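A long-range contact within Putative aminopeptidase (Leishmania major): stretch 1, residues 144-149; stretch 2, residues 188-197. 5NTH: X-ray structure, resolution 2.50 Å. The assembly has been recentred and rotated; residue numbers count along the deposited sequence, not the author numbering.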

# COMPACT_ATOMS: atom_id res chain seq x y z
N PRO A 144 27.76 -7.46 42.37
CA PRO A 144 28.05 -8.55 43.30
C PRO A 144 28.56 -9.80 42.59
O PRO A 144 28.40 -9.98 41.38
CB PRO A 144 26.71 -8.81 43.98
CG PRO A 144 25.69 -8.38 42.99
CD PRO A 144 26.33 -7.46 41.99
N ALA A 145 29.22 -10.64 43.37
CA ALA A 145 29.79 -11.87 42.86
C ALA A 145 28.65 -12.71 42.27
O ALA A 145 27.57 -12.78 42.86
CB ALA A 145 30.50 -12.62 43.99
N GLY A 146 28.90 -13.32 41.11
CA GLY A 146 27.85 -13.97 40.33
C GLY A 146 27.48 -13.22 39.06
O GLY A 146 26.93 -13.80 38.13
N SER A 147 27.82 -11.94 39.01
CA SER A 147 27.58 -11.10 37.87
C SER A 147 28.73 -11.04 36.82
O SER A 147 28.60 -10.43 35.76
CB SER A 147 27.19 -9.71 38.37
OG SER A 147 28.27 -9.02 38.98
N GLU A 148 29.83 -11.76 37.04
CA GLU A 148 30.98 -11.69 36.14
C GLU A 148 30.69 -11.92 34.65
O GLU A 148 31.19 -11.17 33.81
CB GLU A 148 32.10 -12.63 36.58
CG GLU A 148 32.74 -12.27 37.92
CD GLU A 148 32.07 -12.92 39.13
OE1 GLU A 148 31.55 -14.07 39.03
OE2 GLU A 148 32.05 -12.25 40.18
N THR A 149 29.90 -12.92 34.31
CA THR A 149 29.67 -13.20 32.88
C THR A 149 28.79 -12.12 32.22
O THR A 149 29.04 -11.74 31.10
CB THR A 149 29.13 -14.61 32.60
OG1 THR A 149 27.90 -14.78 33.29
CG2 THR A 149 30.11 -15.67 33.10
N ARG A 188 35.80 -9.90 43.60
CA ARG A 188 37.09 -10.47 43.21
C ARG A 188 37.01 -11.93 42.82
O ARG A 188 38.05 -12.57 42.59
CB ARG A 188 38.09 -10.30 44.35
CG ARG A 188 38.46 -8.86 44.68
CD ARG A 188 39.58 -8.79 45.75
NE ARG A 188 40.82 -9.34 45.19
CZ ARG A 188 41.47 -10.41 45.61
NH1 ARG A 188 42.55 -10.79 44.97
NH2 ARG A 188 41.07 -11.11 46.67
N ALA A 189 35.80 -12.45 42.66
CA ALA A 189 35.57 -13.89 42.38
C ALA A 189 36.28 -14.47 41.16
O ALA A 189 36.69 -15.64 41.16
CB ALA A 189 34.09 -14.14 42.28
N ALA A 190 36.43 -13.67 40.12
CA ALA A 190 37.22 -14.06 38.95
C ALA A 190 38.70 -14.32 39.30
O ALA A 190 39.38 -15.15 38.64
CB ALA A 190 37.11 -13.00 37.85
N PHE A 191 39.20 -13.60 40.30
CA PHE A 191 40.60 -13.65 40.71
C PHE A 191 40.89 -14.63 41.83
O PHE A 191 41.95 -15.21 41.89
CB PHE A 191 41.07 -12.25 41.06
CG PHE A 191 41.01 -11.33 39.89
CD1 PHE A 191 42.04 -11.33 38.94
CD2 PHE A 191 39.91 -10.52 39.68
CE1 PHE A 191 41.99 -10.50 37.83
CE2 PHE A 191 39.85 -9.69 38.58
CZ PHE A 191 40.90 -9.67 37.66
N THR A 192 39.91 -14.85 42.69
CA THR A 192 40.01 -15.78 43.78
C THR A 192 39.53 -17.21 43.41
O THR A 192 39.77 -18.15 44.18
CB THR A 192 39.23 -15.23 45.01
OG1 THR A 192 37.84 -15.01 44.70
CG2 THR A 192 39.86 -13.87 45.47
N GLN A 193 38.85 -17.38 42.27
CA GLN A 193 38.15 -18.66 41.93
C GLN A 193 37.13 -19.08 42.99
O GLN A 193 36.75 -20.25 43.07
CB GLN A 193 39.12 -19.85 41.75
CG GLN A 193 40.41 -19.53 40.99
CD GLN A 193 40.15 -19.21 39.54
OE1 GLN A 193 39.26 -19.83 38.91
NE2 GLN A 193 40.91 -18.24 38.98
N GLU A 194 36.69 -18.11 43.81
CA GLU A 194 35.73 -18.39 44.85
C GLU A 194 34.44 -18.87 44.16
O GLU A 194 34.10 -18.43 43.04
CB GLU A 194 35.45 -17.16 45.73
CG GLU A 194 34.25 -16.32 45.32
CD GLU A 194 34.14 -15.00 46.06
OE1 GLU A 194 35.18 -14.30 46.21
OE2 GLU A 194 33.01 -14.64 46.47
N LEU A 195 33.76 -19.76 44.86
CA LEU A 195 32.57 -20.41 44.35
C LEU A 195 31.30 -19.60 44.59
O LEU A 195 31.11 -19.03 45.67
CB LEU A 195 32.44 -21.76 45.02
CG LEU A 195 33.66 -22.66 44.79
CD1 LEU A 195 33.39 -24.01 45.44
CD2 LEU A 195 34.04 -22.84 43.31
N VAL A 196 30.45 -19.52 43.57
CA VAL A 196 29.18 -18.81 43.66
C VAL A 196 28.12 -19.76 43.16
O VAL A 196 28.23 -20.27 42.03
CB VAL A 196 29.18 -17.55 42.78
CG1 VAL A 196 27.84 -16.81 42.91
CG2 VAL A 196 30.37 -16.64 43.13
N ARG A 197 27.11 -20.00 43.99
CA ARG A 197 26.16 -21.08 43.75
C ARG A 197 27.02 -22.33 43.46
O ARG A 197 26.69 -23.14 42.61
CB ARG A 197 25.19 -20.72 42.61

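Residues 144-149 form a tight turn that leads into a helix. Pro144 to Ser147 make a type II beta turn, closed by a hydrogen bond of 3.1 Å from Ser147 N to Pro144 O; Ser147 OG, with chi1 in the p well, reaches the same Pro144 O at 2.6 Å. Helix then begins at Glu148. The second stretch has a short helix, residues 189-192, preceded by Arg188 at the N-cap position; in its first turn, Arg188 O accepts hydrogen bonds from Phe191 N (2.8 Å) and Thr192 N (2.9 Å). Gln193, with positive phi, ends the helical run, and the chain returns so that Val196 lies beside the turn, its CA 6.0 Å from the CA of Gly146. At the helix, the CA atoms of Ala145 and Ala189 are 6.1 Å apart.

No hydrogen bond crosses between the stretches, and the contact, burying 213 Å² in total, rests on packing. Ala145 points its CB toward the second stretch, where it meets Ala189 CB at 4.3 Å and Val196 CG2 at 4.1 Å; this small methyl thus touches both the helix and the returning segment. Val196, in the t rotamer, also sets its CG1 3.8 Å from Gly146 CA. Glycine suits this position doubly: a CB would lie 3.4 Å from Val196 CG1, and at a phi of 108° it would also be jammed against the preceding carbonyl O.

Glu148 is buried and points toward the second stretch. Its side chain bends back toward the turn, chi1 m and chi2 p, so that both carboxylate oxygens, OE1 and OE2, accept weak hydrogen bonds from Gly146 N, each at 3.5 Å. Ala189 and Ala190 present just a CB methyl each to this folded side chain, which packs against them with Glu148 OE2 3.5 Å from Ala189 CB and Glu148 CG 4.4 Å from Ala190 CB.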